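Local structure of methylated RNA-binding protein 1 (Saccharomyces cerevisiae S288c, 4RCM) at residues 118-123 with 145-150. The protein reads N6-methyladenosine marks in RNA through its YTH domain and binds the 3'-UTR of PHO4 mRNA, lowering that transcript's stability. Numbering follows the deposited sequence. Where two conformers were deposited one is given.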
# COMPACT_ATOMS: atom_id res chain seq x y z
N LYS A 118 14.94 1.10 6.25
CA LYS A 118 15.74 2.32 6.05
C LYS A 118 16.75 2.20 4.91
O LYS A 118 17.06 3.20 4.23
CB LYS A 118 16.48 2.70 7.34
CG LYS A 118 15.60 3.45 8.34
CD LYS A 118 16.21 3.41 9.74
CE LYS A 118 15.44 4.28 10.70
NZ LYS A 118 16.20 4.37 11.98
N ARG A 119 17.24 0.98 4.70
CA ARG A 119 18.12 0.63 3.57
C ARG A 119 17.66 1.10 2.19
O ARG A 119 18.49 1.31 1.33
CB ARG A 119 18.28 -0.89 3.50
N PHE A 120 16.34 1.20 1.97
CA PHE A 120 15.80 1.51 0.62
C PHE A 120 15.66 2.97 0.31
O PHE A 120 14.80 3.66 0.88
CB PHE A 120 14.46 0.85 0.46
CG PHE A 120 14.52 -0.62 0.62
CD1 PHE A 120 14.87 -1.43 -0.45
CD2 PHE A 120 14.30 -1.19 1.85
CE1 PHE A 120 14.96 -2.79 -0.29
CE2 PHE A 120 14.38 -2.56 2.02
CZ PHE A 120 14.70 -3.37 0.95
N LEU A 121 16.48 3.46 -0.62
CA LEU A 121 16.59 4.87 -0.88
C LEU A 121 15.90 5.14 -2.20
O LEU A 121 16.02 4.33 -3.14
CB LEU A 121 18.08 5.28 -0.91
CG LEU A 121 18.83 4.76 0.32
CD1 LEU A 121 20.31 5.15 0.31
CD2 LEU A 121 18.16 5.24 1.60
N ILE A 122 15.17 6.24 -2.27
CA ILE A 122 14.26 6.47 -3.37
C ILE A 122 14.73 7.63 -4.26
O ILE A 122 14.57 8.79 -3.92
CB ILE A 122 12.82 6.75 -2.89
CG1 ILE A 122 12.36 5.66 -1.91
CG2 ILE A 122 11.88 6.87 -4.09
CD1 ILE A 122 12.41 4.24 -2.47
N PRO A 123 15.27 7.30 -5.45
CA PRO A 123 15.90 8.33 -6.26
C PRO A 123 15.08 9.61 -6.48
O PRO A 123 15.66 10.69 -6.57
CB PRO A 123 16.15 7.61 -7.60
CG PRO A 123 16.28 6.18 -7.25
CD PRO A 123 15.46 5.94 -6.01
N ILE A 145 9.99 -4.56 -5.81
CA ILE A 145 10.05 -6.00 -5.83
C ILE A 145 10.88 -6.48 -4.65
O ILE A 145 10.53 -7.46 -3.93
CB ILE A 145 10.68 -6.54 -7.16
CG1 ILE A 145 9.71 -6.37 -8.33
CG2 ILE A 145 11.09 -7.98 -7.01
CD1 ILE A 145 8.45 -7.23 -8.23
N SER A 146 12.00 -5.82 -4.42
CA SER A 146 12.85 -6.25 -3.28
C SER A 146 12.10 -6.06 -1.95
O SER A 146 12.23 -6.88 -1.04
CB SER A 146 14.20 -5.52 -3.29
OG SER A 146 14.01 -4.16 -2.97
N ILE A 147 11.30 -5.00 -1.81
CA ILE A 147 10.50 -4.83 -0.60
C ILE A 147 9.39 -5.91 -0.48
O ILE A 147 9.17 -6.46 0.60
CB ILE A 147 9.98 -3.39 -0.41
CG1 ILE A 147 11.15 -2.40 -0.31
CG2 ILE A 147 9.24 -3.27 0.93
CD1 ILE A 147 10.79 -0.98 -0.69
N ILE A 148 8.71 -6.24 -1.58
CA ILE A 148 7.74 -7.35 -1.54
C ILE A 148 8.41 -8.60 -1.00
O ILE A 148 7.82 -9.30 -0.18
CB ILE A 148 7.11 -7.66 -2.92
CG1 ILE A 148 6.25 -6.49 -3.35
CG2 ILE A 148 6.27 -8.91 -2.87
CD1 ILE A 148 4.98 -6.30 -2.50
N ASN A 149 9.66 -8.86 -1.42
CA ASN A 149 10.34 -10.10 -1.04
C ASN A 149 10.66 -10.15 0.44
O ASN A 149 10.64 -11.25 1.06
CB ASN A 149 11.61 -10.34 -1.87
CG ASN A 149 11.30 -10.80 -3.30
OD1 ASN A 149 10.28 -11.48 -3.56
ND2 ASN A 149 12.15 -10.40 -4.23
N LEU A 150 10.93 -8.99 1.02
CA LEU A 150 11.09 -8.90 2.48
C LEU A 150 9.75 -9.15 3.16
O LEU A 150 9.67 -9.87 4.15
CB LEU A 150 11.70 -7.54 2.86
CG LEU A 150 12.05 -7.21 4.29
CD1 LEU A 150 13.25 -8.03 4.80
CD2 LEU A 150 12.32 -5.71 4.45
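One face of the Phe120 ring rests on Ile147: the CG1 methylene stands 3.7 Å from the ring centroid and only 4° off the ring normal, a CH-pi contact set almost squarely over the middle. All six ring carbons are therefore at much the same range from CG1, and CD1 of Ile147 continues along the same face to the root of the ring, 4.0 Å from Phe120 CG. The two side chains run past each other in opposite directions: the CB of Phe120 points toward the helix, while Ile147 sets off across the line of approach and only its end closes on the ring. Ile147 manages this because its CG1 is anti to the carbonyl carbon (chi1 -60°), which sends the longer branch out along the ring rather than down the helix. Ser146 comes in obliquely at the CE1 corner and Leu150, one turn on, at the CE2 corner. In one of its two conformers Ser146 hydrogen-bonds through OG to Ile143 O in its own helix, so its approach to the ring is doubtful; Leu150 CD2 makes a looser contact, 4.5 Å from Phe120 CE2. With an alanine at Phe120, Ile147 CG1 would probably lose the cover of the ring, and a gap would open between loop and helix. The contact's nearest atom is about 16 Å from the bound RNA. Phe120 is tied by backbone hydrogen bonding to Ile130, which the side chain of Ile147 also touches. The contact thus joins the loop between helix 114-117 and the small hairpin of strands 121-122 and 128-129 to helix 141-151 of the YTH domain, while Ile147 and Ile148 also meet Phe64 of strand 61-67 in the main sheet.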